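Local coordinates for DNA repair protein PprA (Deinococcus deserti, PDB 6MC8) that binds DNA and is a radiation-induced protein that probably acts in DNA damage repair and genome segregation, with filament formation, at residues Lys206-Val211 / Ala301-Gly306; Lys210-Ile215 / Arg222-Arg227; Val43-Leu48 / Ala255-Ser260; Leu75-Asp78 / Gly83-His86; Ile103-Asp108 / Gly124-Met129. The protein carries 2 engineered substitutions. All coordinates share one frame; numbering follows the deposited sequence.

Overall arrangement
The five contacts fall into two groups. Contacts 1 and 2 lie at one end of the chain, their centres about 11 Å apart, and both use helix 200-213, which meets the C-terminal end of helix 274-304 in the first and helix 218-237 in the second. Contacts 3, 4 and 5 lie nearer the middle and touch one another: Ala46 packs on Ala76, Phe257 on Tyr126, and Leu84 on Met129. Along the chain, contacts 4, 5 and 2 all fall within the span that contact 3 bridges, while contact 1 alternates with contact 3. Contact 3 thus ties the beginning of the chain to its later part, and helix 274-304 links the two groups, ending in contact 1 and touching the segments of contact 3.

Contact 1 (Lys206-Val211 / Ala301-Gly306); sequences KAAWKV and AVLSGG. Engineered in segment 206-211: Lys206 (natural residue Asp), Lys210 (natural residue Asp).
The peptide unit joining Ala207 to Ala208 offers one face to Leu303, whose CD1 methyl stands over it, 4.1 Å from Ala208 N. The approach is almost perpendicular to the peptide plane, so the methyl meets the flat side of the amide and lies off the line of its N-H. The two alanine methyls border this seat: Ala207 CB, on the same side of the plane as the leucine, is 4.2 Å from Leu303 CD1, and Ala208 CB is 4.4 Å from that same CD1. The small side chains of Ala207 and Ala208 let the leucine methyl come close to the backbone. Helix 200-213 is in this way applied to the last turn of helix 274-304, within a helical bundle whose third member, helix 218-237, adds Leu237 beside both Leu303 and Val211 and Met233 against Ala208. One turn further along, Val211, directed at the other helix and well covered by it, lays CG1 against Ser304 CB at 4.4 Å. Beyond Ser304 the helix gives out: Gly305 N still bonds to Ala301 O at 2.9 Å, while Leu303 O and Gly306 O are both taken by the guanidinium group of Arg241.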
# COMPACT_ATOMS: atom_id res chain seq x y z
N LYS A 206 -13.57 -23.40 31.63
CA LYS A 206 -13.56 -22.32 32.60
C LYS A 206 -14.94 -22.11 33.21
O LYS A 206 -15.06 -21.76 34.38
CB LYS A 206 -13.06 -21.03 31.94
CG LYS A 206 -11.60 -21.03 31.59
CD LYS A 206 -11.21 -19.77 30.85
CE LYS A 206 -11.25 -18.57 31.78
NZ LYS A 206 -10.80 -17.32 31.12
N ALA A 207 -15.99 -22.34 32.42
CA ALA A 207 -17.34 -22.26 32.95
C ALA A 207 -17.65 -23.44 33.85
O ALA A 207 -18.42 -23.31 34.81
CB ALA A 207 -18.35 -22.20 31.80
N ALA A 208 -17.08 -24.61 33.55
CA ALA A 208 -17.28 -25.77 34.41
C ALA A 208 -16.58 -25.59 35.75
O ALA A 208 -17.10 -26.03 36.78
CB ALA A 208 -16.79 -27.03 33.70
N TRP A 209 -15.42 -24.94 35.76
CA TRP A 209 -14.73 -24.64 37.01
C TRP A 209 -15.52 -23.65 37.85
O TRP A 209 -15.50 -23.72 39.08
CB TRP A 209 -13.32 -24.11 36.73
CG TRP A 209 -12.59 -23.58 37.94
CD1 TRP A 209 -12.37 -22.27 38.24
CD2 TRP A 209 -12.00 -24.34 39.00
NE1 TRP A 209 -11.67 -22.17 39.42
CE2 TRP A 209 -11.44 -23.43 39.91
CE3 TRP A 209 -11.90 -25.71 39.28
CZ2 TRP A 209 -10.78 -23.83 41.07
CZ3 TRP A 209 -11.24 -26.11 40.43
CH2 TRP A 209 -10.69 -25.18 41.31
N LYS A 210 -16.24 -22.73 37.21
CA LYS A 210 -17.01 -21.73 37.95
C LYS A 210 -18.22 -22.36 38.63
O LYS A 210 -18.58 -21.98 39.75
CB LYS A 210 -17.44 -20.60 37.01
CG LYS A 210 -18.17 -19.48 37.71
CD LYS A 210 -18.56 -18.37 36.76
CE LYS A 210 -19.26 -17.26 37.52
NZ LYS A 210 -20.57 -17.72 38.06
N VAL A 211 -18.85 -23.34 37.98
CA VAL A 211 -20.01 -24.00 38.57
C VAL A 211 -19.59 -24.90 39.72
O VAL A 211 -20.23 -24.92 40.78
CB VAL A 211 -20.79 -24.77 37.48
CG1 VAL A 211 -21.96 -25.53 38.09
CG2 VAL A 211 -21.30 -23.83 36.43
N ALA A 301 -24.26 -20.67 33.00
CA ALA A 301 -25.71 -20.71 33.17
C ALA A 301 -26.33 -21.82 32.32
O ALA A 301 -27.36 -22.39 32.69
CB ALA A 301 -26.31 -19.35 32.81
N VAL A 302 -25.71 -22.13 31.18
CA VAL A 302 -26.19 -23.22 30.34
C VAL A 302 -25.84 -24.57 30.97
O VAL A 302 -26.64 -25.51 30.92
CB VAL A 302 -25.61 -23.07 28.91
CG1 VAL A 302 -25.88 -24.27 28.05
CG2 VAL A 302 -26.20 -21.85 28.24
N LEU A 303 -24.68 -24.66 31.60
CA LEU A 303 -24.27 -25.93 32.20
C LEU A 303 -25.00 -26.20 33.51
O LEU A 303 -25.14 -27.35 33.91
CB LEU A 303 -22.76 -25.94 32.42
CG LEU A 303 -21.92 -25.85 31.15
CD1 LEU A 303 -20.43 -25.81 31.47
CD2 LEU A 303 -22.25 -26.98 30.19
N SER A 304 -25.47 -25.15 34.18
CA SER A 304 -26.16 -25.33 35.45
C SER A 304 -27.67 -25.37 35.28
O SER A 304 -28.33 -26.30 35.76
CB SER A 304 -25.77 -24.21 36.41
OG SER A 304 -26.43 -24.35 37.65
N GLY A 305 -28.24 -24.39 34.59
CA GLY A 305 -29.68 -24.28 34.50
C GLY A 305 -30.28 -24.70 33.18
O GLY A 305 -31.46 -25.05 33.11
N GLY A 306 -29.49 -24.66 32.12
CA GLY A 306 -29.98 -24.93 30.78
C GLY A 306 -29.87 -26.39 30.39
O GLY A 306 -29.92 -27.28 31.23

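Contact 2 (Lys210-Ile215 / Arg222-Arg227); sequences KVITSI and RELMER. Engineered in segment 210-215: Lys210 (natural residue Asp).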
# COMPACT_ATOMS: atom_id res chain seq x y z
N LYS A 210 -16.24 -22.73 37.21
CA LYS A 210 -17.01 -21.73 37.95
C LYS A 210 -18.22 -22.36 38.63
O LYS A 210 -18.58 -21.98 39.75
CB LYS A 210 -17.44 -20.60 37.01
CG LYS A 210 -18.17 -19.48 37.71
CD LYS A 210 -18.56 -18.37 36.76
CE LYS A 210 -19.26 -17.26 37.52
NZ LYS A 210 -20.57 -17.72 38.06
N VAL A 211 -18.85 -23.34 37.98
CA VAL A 211 -20.01 -24.00 38.57
C VAL A 211 -19.59 -24.90 39.72
O VAL A 211 -20.23 -24.92 40.78
CB VAL A 211 -20.79 -24.77 37.48
CG1 VAL A 211 -21.96 -25.53 38.09
CG2 VAL A 211 -21.30 -23.83 36.43
N ILE A 212 -18.49 -25.63 39.53
CA ILE A 212 -18.03 -26.60 40.53
C ILE A 212 -17.52 -25.90 41.78
O ILE A 212 -17.79 -26.34 42.91
CB ILE A 212 -16.97 -27.53 39.90
CG1 ILE A 212 -17.64 -28.45 38.87
CG2 ILE A 212 -16.25 -28.37 40.94
CD1 ILE A 212 -16.67 -29.20 38.02
N THR A 213 -16.81 -24.78 41.61
CA THR A 213 -16.27 -24.06 42.76
C THR A 213 -17.39 -23.37 43.55
O THR A 213 -17.27 -23.18 44.76
CB THR A 213 -15.22 -23.05 42.28
OG1 THR A 213 -14.29 -23.73 41.43
CG2 THR A 213 -14.43 -22.46 43.44
N SER A 214 -18.50 -23.06 42.89
CA SER A 214 -19.65 -22.44 43.53
C SER A 214 -20.63 -23.46 44.10
O SER A 214 -21.73 -23.08 44.50
CB SER A 214 -20.37 -21.53 42.54
OG SER A 214 -21.51 -20.94 43.13
N ILE A 215 -20.26 -24.74 44.16
CA ILE A 215 -21.13 -25.75 44.75
C ILE A 215 -21.06 -25.67 46.27
O ILE A 215 -19.98 -25.63 46.86
CB ILE A 215 -20.77 -27.15 44.22
CG1 ILE A 215 -21.31 -27.29 42.79
CG2 ILE A 215 -21.31 -28.26 45.09
CD1 ILE A 215 -20.87 -28.52 42.10
N ARG A 222 -16.19 -32.36 46.00
CA ARG A 222 -14.98 -33.18 46.05
C ARG A 222 -15.03 -34.30 45.01
O ARG A 222 -14.01 -34.62 44.39
CB ARG A 222 -14.77 -33.78 47.44
CG ARG A 222 -14.35 -32.80 48.50
CD ARG A 222 -12.98 -32.23 48.20
NE ARG A 222 -12.51 -31.35 49.27
CZ ARG A 222 -12.79 -30.06 49.35
NH1 ARG A 222 -13.56 -29.49 48.43
NH2 ARG A 222 -12.32 -29.34 50.35
N GLU A 223 -16.20 -34.89 44.81
CA GLU A 223 -16.30 -35.99 43.86
C GLU A 223 -16.30 -35.48 42.42
O GLU A 223 -15.88 -36.20 41.51
CB GLU A 223 -17.54 -36.83 44.17
CG GLU A 223 -17.69 -38.10 43.36
CD GLU A 223 -18.76 -39.02 43.88
OE1 GLU A 223 -19.34 -38.70 44.94
OE2 GLU A 223 -19.04 -40.04 43.24
N LEU A 224 -16.71 -34.23 42.20
CA LEU A 224 -16.64 -33.67 40.86
C LEU A 224 -15.22 -33.22 40.52
O LEU A 224 -14.80 -33.32 39.36
CB LEU A 224 -17.62 -32.51 40.70
CG LEU A 224 -19.08 -32.95 40.69
CD1 LEU A 224 -20.00 -31.77 40.63
CD2 LEU A 224 -19.33 -33.87 39.51
N MET A 225 -14.48 -32.73 41.51
CA MET A 225 -13.06 -32.45 41.30
C MET A 225 -12.28 -33.74 41.08
O MET A 225 -11.30 -33.76 40.33
CB MET A 225 -12.49 -31.68 42.49
CG MET A 225 -12.98 -30.25 42.60
SD MET A 225 -12.38 -29.45 44.09
CE MET A 225 -13.20 -27.86 43.97
N GLU A 226 -12.76 -34.82 41.71
CA GLU A 226 -12.13 -36.16 41.57
C GLU A 226 -12.50 -36.72 40.19
O GLU A 226 -11.66 -37.43 39.60
CB GLU A 226 -12.61 -37.09 42.69
N ARG A 227 -13.71 -36.41 39.71
CA ARG A 227 -14.15 -36.87 38.40
C ARG A 227 -13.56 -36.03 37.28
O ARG A 227 -13.48 -36.50 36.13
CB ARG A 227 -15.68 -36.85 38.32
CG ARG A 227 -16.28 -38.06 37.64
CD ARG A 227 -16.92 -38.99 38.66
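Ile212, Leu224 and Met225 carry most of this interface, with Ile215 adding a smaller share. Ile212 occupies the last turn of helix 200-213 and sends its CG2 branch against two neighbouring side chains of the next helix. That methyl is 4.1 Å from Met225 CG and 4.4 Å from Leu224 CB. A chi1 of -70° puts CG2 of Ile212 anti to the backbone N, and this is the branch that touches Met225 and Leu224. Met225 starts out at an angle to the contact, but its chain beyond CG is fully extended, and it passes alongside Ile212 in the reverse direction, the two side chains sliding past one another. Leu224 points directly across. Its CD1 methyl meets Ile215 CD1 at 3.7 Å, the two side chains crossing at about a right angle; Ile215 leans on Phe220 as well, and Ile212 on Met233, which continues the apolar seam along helix 218-237. The chain can bring Ile215 to this position because the helix has already ended: Ser214 is the first residue to leave helical angles, and Ile215 N bonds back to Ile212 O at 3.2 Å. Nearby, the hydroxyl of Thr213 is hydrogen-bonded to Trp209 O one turn earlier, a polar group tied back to its own helix. Apolar side chains meeting beside a short connection between two consecutive helices that run in opposite senses are typical of an alpha-alpha hairpin, here formed by helices 200-213 and 218-237.

Contact 3 (Val43-Leu48 / Ala255-Ser260); sequences VATAGL and AHFAVS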
# COMPACT_ATOMS: atom_id res chain seq x y z
N VAL A 43 -24.28 -15.58 16.45
CA VAL A 43 -23.47 -14.40 16.72
C VAL A 43 -23.56 -13.95 18.17
O VAL A 43 -22.80 -13.08 18.58
CB VAL A 43 -23.85 -13.24 15.78
CG1 VAL A 43 -23.56 -13.62 14.35
CG2 VAL A 43 -25.30 -12.84 15.95
N ALA A 44 -24.46 -14.54 18.97
CA ALA A 44 -24.46 -14.28 20.40
C ALA A 44 -23.31 -14.98 21.11
O ALA A 44 -22.99 -14.61 22.24
CB ALA A 44 -25.79 -14.69 21.02
N THR A 45 -22.69 -15.97 20.47
CA THR A 45 -21.46 -16.54 21.00
C THR A 45 -20.29 -15.58 20.87
O THR A 45 -19.28 -15.76 21.55
CB THR A 45 -21.13 -17.85 20.28
OG1 THR A 45 -20.88 -17.59 18.90
CG2 THR A 45 -22.29 -18.82 20.41
N ALA A 46 -20.40 -14.57 20.01
CA ALA A 46 -19.44 -13.49 19.95
C ALA A 46 -19.89 -12.25 20.70
O ALA A 46 -19.25 -11.21 20.59
CB ALA A 46 -19.15 -13.13 18.49
N GLY A 47 -20.97 -12.34 21.47
CA GLY A 47 -21.41 -11.23 22.28
C GLY A 47 -22.35 -10.26 21.61
O GLY A 47 -22.62 -9.20 22.17
N LEU A 48 -22.87 -10.61 20.44
CA LEU A 48 -23.74 -9.70 19.70
C LEU A 48 -25.20 -9.93 20.05
O LEU A 48 -25.63 -11.06 20.26
CB LEU A 48 -23.55 -9.88 18.20
CG LEU A 48 -22.37 -9.27 17.45
CD1 LEU A 48 -21.08 -10.03 17.67
CD2 LEU A 48 -22.70 -9.21 15.99
N ALA A 255 -20.82 -24.70 21.74
CA ALA A 255 -19.86 -25.79 21.75
C ALA A 255 -18.89 -25.75 20.58
O ALA A 255 -18.02 -26.62 20.49
CB ALA A 255 -20.59 -27.13 21.74
N HIS A 256 -19.03 -24.79 19.67
CA HIS A 256 -18.26 -24.78 18.44
C HIS A 256 -17.69 -23.41 18.10
O HIS A 256 -16.97 -23.29 17.10
CB HIS A 256 -19.13 -25.28 17.28
CG HIS A 256 -19.72 -26.63 17.53
ND1 HIS A 256 -18.97 -27.78 17.47
CD2 HIS A 256 -20.96 -27.00 17.92
CE1 HIS A 256 -19.74 -28.81 17.77
NE2 HIS A 256 -20.95 -28.37 18.05
N PHE A 257 -17.97 -22.39 18.89
CA PHE A 257 -17.49 -21.04 18.65
C PHE A 257 -17.17 -20.39 19.98
O PHE A 257 -17.95 -20.47 20.93
CB PHE A 257 -18.53 -20.21 17.89
CG PHE A 257 -18.68 -20.59 16.45
CD1 PHE A 257 -17.86 -20.02 15.50
CD2 PHE A 257 -19.62 -21.52 16.06
CE1 PHE A 257 -17.99 -20.36 14.17
CE2 PHE A 257 -19.75 -21.87 14.74
CZ PHE A 257 -18.93 -21.29 13.79
N ALA A 258 -16.01 -19.74 20.05
CA ALA A 258 -15.59 -19.04 21.25
C ALA A 258 -14.98 -17.69 20.86
O ALA A 258 -14.53 -17.50 19.73
CB ALA A 258 -14.58 -19.86 22.06
N VAL A 259 -14.99 -16.77 21.82
CA VAL A 259 -14.37 -15.46 21.64
C VAL A 259 -12.89 -15.56 21.97
O VAL A 259 -12.51 -15.97 23.07
CB VAL A 259 -15.06 -14.40 22.51
CG1 VAL A 259 -14.27 -13.10 22.49
CG2 VAL A 259 -16.44 -14.15 22.03
N SER A 260 -12.05 -15.17 21.02
CA SER A 260 -10.61 -15.12 21.24
C SER A 260 -9.97 -13.80 20.85
O SER A 260 -8.82 -13.57 21.23
CB SER A 260 -9.91 -16.26 20.47
OG SER A 260 -9.99 -16.07 19.08
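A methyl group pressed against a carbonyl oxygen is the surprising element here: Val259 CG2 comes to 3.3 Å from Thr45 O, a close approach for an aliphatic carbon and an oxygen. The same methyl is 3.7 Å from Ala46 CA, so this one methyl sits against the backbone where Thr45 joins Ala46. Its chi1 of 171° sets CG1 opposite the backbone N and leaves CG2 as the branch that faces the 43-48 turn; Leu288 and Leu291 of helix 274-304 also touch Val259. Thr45 makes the second point of attachment. Its OG1 lies 3.7 Å from Phe257 CB, the two side chains meeting at a slant. This oxygen is no stray polar atom in an apolar wall, since it is hydrogen-bonded to Leu42 O and to Trp80 NE1. Threonine chi1, at 64°, tucks OG1 between the backbone N and the carbonyl carbon, within range of the preceding turn. Phe257 begins toward Thr45 but carries its ring away, to meet that of Trp80 and the side chains of Ile122 and Ala123. Ala46 O is hydrogen-bonded to Arg79, so helix 62-80 too holds the turn. Within the turn, Val43 O accepts from both Ala46 N and Leu48 N. The second of these, 3.1 Å from Leu48 N to Val43 O, together with the Gly47 N to Ala44 O bond and the positive phi of Gly47, defines the Schellman motif that terminates helix 35-43.

Contact 4 (Leu75-Asp78 / Gly83-His86); sequences LAHD and GLLH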
# COMPACT_ATOMS: atom_id res chain seq x y z
N LEU A 75 -18.52 -8.76 12.46
CA LEU A 75 -18.21 -8.45 13.85
C LEU A 75 -17.99 -9.72 14.66
O LEU A 75 -17.18 -9.75 15.59
CB LEU A 75 -19.33 -7.60 14.46
CG LEU A 75 -19.11 -7.11 15.90
CD1 LEU A 75 -17.85 -6.27 15.99
CD2 LEU A 75 -20.30 -6.32 16.39
N ALA A 76 -18.69 -10.80 14.30
CA ALA A 76 -18.49 -12.07 14.97
C ALA A 76 -17.14 -12.68 14.61
O ALA A 76 -16.50 -13.32 15.45
CB ALA A 76 -19.63 -13.03 14.64
N HIS A 77 -16.69 -12.49 13.37
CA HIS A 77 -15.39 -13.03 12.98
C HIS A 77 -14.24 -12.21 13.55
O HIS A 77 -13.12 -12.72 13.68
CB HIS A 77 -15.26 -13.12 11.46
CG HIS A 77 -15.88 -14.35 10.89
ND1 HIS A 77 -15.34 -15.60 11.07
CD2 HIS A 77 -16.97 -14.53 10.11
CE1 HIS A 77 -16.08 -16.50 10.45
NE2 HIS A 77 -17.08 -15.88 9.86
N ASP A 78 -14.49 -10.95 13.90
CA ASP A 78 -13.47 -10.16 14.59
C ASP A 78 -13.24 -10.69 16.00
O ASP A 78 -12.17 -10.51 16.58
CB ASP A 78 -13.88 -8.69 14.66
CG ASP A 78 -13.82 -8.01 13.32
OD1 ASP A 78 -12.99 -8.41 12.48
OD2 ASP A 78 -14.61 -7.08 13.10
N GLY A 83 -8.58 -16.11 12.31
CA GLY A 83 -7.52 -15.80 11.38
C GLY A 83 -7.99 -15.74 9.94
O GLY A 83 -7.26 -16.15 9.04
N LEU A 84 -9.19 -15.22 9.71
CA LEU A 84 -9.79 -15.16 8.39
C LEU A 84 -10.03 -13.71 7.97
O LEU A 84 -10.94 -13.42 7.20
CB LEU A 84 -11.08 -15.96 8.34
CG LEU A 84 -10.96 -17.41 8.80
CD1 LEU A 84 -12.30 -18.13 8.72
CD2 LEU A 84 -9.89 -18.16 8.04
N LEU A 85 -9.21 -12.79 8.50
CA LEU A 85 -9.35 -11.37 8.20
C LEU A 85 -8.89 -11.02 6.79
O LEU A 85 -9.25 -9.96 6.28
CB LEU A 85 -8.57 -10.56 9.23
CG LEU A 85 -9.14 -10.60 10.64
CD1 LEU A 85 -8.18 -9.98 11.64
CD2 LEU A 85 -10.46 -9.88 10.67
N HIS A 86 -8.10 -11.89 6.16
CA HIS A 86 -7.72 -11.74 4.77
C HIS A 86 -8.81 -12.18 3.81
O HIS A 86 -8.68 -11.96 2.60
CB HIS A 86 -6.45 -12.55 4.49
CG HIS A 86 -6.64 -14.02 4.62
ND1 HIS A 86 -6.72 -14.66 5.84
CD2 HIS A 86 -6.75 -14.99 3.68
CE1 HIS A 86 -6.89 -15.95 5.65
NE2 HIS A 86 -6.91 -16.18 4.35
O HOH W 1 -11.13 -13.69 11.30
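His77 and Asp78, near the end of helix 62-80, face Leu84 and Leu85 of the loop that returns toward strand 89-95, making this a local helix-loop-strand connection folded back on itself. The two earlier residues of the helical segment look to a different partner: Leu75 touches Leu48, and Ala76 touches Ala46, both in the 43-48 turn. His77 is the first to engage the loop. Its CE1 atom comes to 4.5 Å from Leu84 CD1, a light van der Waals touch, oblique to the ring. More of that imidazole's surroundings are aromatic, for it stacks on His89 and meets Trp80 and Tyr126 edge-to-face, so the leucine borders a cluster of rings. The backbone of His77 is linked to the loop through a water. That water donates to His77 O at 3.3 Å and accepts from Leu84 N at 2.9 Å, providing a partner for a loop amide in a contact that is largely buried. Asp78 follows. Its CB is directed away from the loop and a chi1 of -70° sets CG beside the backbone N, yet the carboxylate nevertheless comes within touch of the loop. OD2 forms a salt bridge with Arg265 of strand 261-267, which also lies against Leu85. The aspartate and leucine side chains cross at about a right angle, and Asp78 OD1 rests 3.4 Å from Leu85 CD2.

Contact 5 (Ile103-Asp108 / Gly124-Met129); sequences IALLVD and GTYASM
Strand 100-107 runs past helix 119-127 with their backbones well separated, Val107 CA and Tyr126 CA being 9.5 Å apart, and alternate strand residues, Leu105 and Val107, fill the interval from the same face of the three-stranded antiparallel sheet. Leu105 meets the phenol end of Tyr126 at about a right angle, its CD1 3.8 Å from Tyr126 OH. Val107 CG2 takes the edge of that ring, near its plane, 4.2 Å from Tyr126 CE1. The same methyl points at Met129 tip to tip, Val107 CG2 to Met129 CE measuring 3.7 Å; the methionine, extended beyond CG, has its sulfur in the plane of the tyrosine ring, at the edge. Leu73 of helix 62-80 touches both Leu105 and Tyr126, so a second helix joins the layer on this side of the sheet. One water links the two segments, donating to Leu106 O at 2.8 Å and lying 2.7 Å from Tyr126 OH in a hydrogen bond. The side-chain contacts are thus aliphatic or ring-edge, apart from Leu105, which borders the hydroxyl; that hydroxyl reaches the strand backbone through water and keeps a polar partner within a mainly apolar interface.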
# COMPACT_ATOMS: atom_id res chain seq x y z
N ILE A 103 -29.88 -19.34 5.66
CA ILE A 103 -28.93 -18.24 5.40
C ILE A 103 -27.64 -18.82 4.85
O ILE A 103 -27.05 -19.61 5.51
CB ILE A 103 -28.68 -17.42 6.67
CG1 ILE A 103 -29.87 -16.53 7.04
CG2 ILE A 103 -27.42 -16.61 6.52
CD1 ILE A 103 -29.86 -16.06 8.45
N ALA A 104 -27.21 -18.36 3.70
CA ALA A 104 -25.95 -18.79 3.11
C ALA A 104 -24.82 -17.92 3.65
O ALA A 104 -24.94 -16.69 3.70
CB ALA A 104 -26.00 -18.71 1.59
N LEU A 105 -23.73 -18.56 4.04
CA LEU A 105 -22.55 -17.86 4.55
C LEU A 105 -21.49 -17.84 3.46
O LEU A 105 -21.06 -18.90 2.99
CB LEU A 105 -22.02 -18.55 5.81
CG LEU A 105 -22.97 -18.55 7.00
CD1 LEU A 105 -22.41 -19.38 8.13
CD2 LEU A 105 -23.24 -17.13 7.47
N LEU A 106 -21.08 -16.65 3.05
CA LEU A 106 -20.23 -16.49 1.89
C LEU A 106 -18.82 -16.08 2.29
O LEU A 106 -18.62 -15.33 3.25
CB LEU A 106 -20.81 -15.46 0.91
CG LEU A 106 -21.92 -15.85 -0.06
CD1 LEU A 106 -23.26 -16.02 0.61
CD2 LEU A 106 -22.02 -14.82 -1.16
N VAL A 107 -17.85 -16.59 1.54
CA VAL A 107 -16.45 -16.21 1.67
C VAL A 107 -15.95 -15.83 0.28
O VAL A 107 -15.95 -16.68 -0.63
CB VAL A 107 -15.58 -17.34 2.25
CG1 VAL A 107 -14.12 -16.95 2.19
CG2 VAL A 107 -15.98 -17.62 3.68
N ASP A 108 -15.53 -14.57 0.13
CA ASP A 108 -15.04 -13.99 -1.13
C ASP A 108 -16.06 -14.13 -2.26
O ASP A 108 -15.71 -14.36 -3.42
CB ASP A 108 -13.69 -14.58 -1.54
CG ASP A 108 -12.56 -14.14 -0.64
OD1 ASP A 108 -12.65 -13.04 -0.06
OD2 ASP A 108 -11.56 -14.88 -0.52
N GLY A 124 -16.37 -26.21 11.11
CA GLY A 124 -15.42 -27.02 10.37
C GLY A 124 -15.11 -26.45 9.00
O GLY A 124 -14.03 -26.67 8.45
N THR A 125 -16.08 -25.74 8.41
CA THR A 125 -15.85 -25.05 7.14
C THR A 125 -14.86 -23.90 7.33
O THR A 125 -13.97 -23.69 6.50
CB THR A 125 -17.19 -24.55 6.58
OG1 THR A 125 -18.05 -25.67 6.36
CG2 THR A 125 -17.00 -23.80 5.28
N TYR A 126 -15.00 -23.17 8.43
CA TYR A 126 -14.08 -22.08 8.75
C TYR A 126 -12.72 -22.61 9.20
O TYR A 126 -11.70 -21.93 9.03
CB TYR A 126 -14.70 -21.20 9.83
CG TYR A 126 -15.80 -20.30 9.32
CD1 TYR A 126 -15.78 -19.80 8.03
CD2 TYR A 126 -16.90 -20.02 10.12
CE1 TYR A 126 -16.79 -18.99 7.57
CE2 TYR A 126 -17.93 -19.22 9.65
CZ TYR A 126 -17.86 -18.71 8.38
OH TYR A 126 -18.87 -17.91 7.91
N ALA A 127 -12.68 -23.82 9.77
CA ALA A 127 -11.42 -24.36 10.26
C ALA A 127 -10.53 -24.83 9.12
O ALA A 127 -9.30 -24.79 9.22
CB ALA A 127 -11.67 -25.50 11.24
N SER A 128 -11.13 -25.25 8.01
CA SER A 128 -10.36 -25.67 6.84
C SER A 128 -9.74 -24.49 6.10
O SER A 128 -8.91 -24.71 5.21
CB SER A 128 -11.24 -26.48 5.89
OG SER A 128 -12.25 -25.67 5.30
N MET A 129 -10.11 -23.26 6.45
CA MET A 129 -9.52 -22.06 5.89
C MET A 129 -8.36 -21.53 6.72
O MET A 129 -7.69 -20.59 6.28
CB MET A 129 -10.60 -20.97 5.79
CG MET A 129 -11.83 -21.37 5.01
SD MET A 129 -13.10 -20.11 5.08
CE MET A 129 -14.45 -20.97 4.31
O HOH W 2 -18.40 -16.18 5.95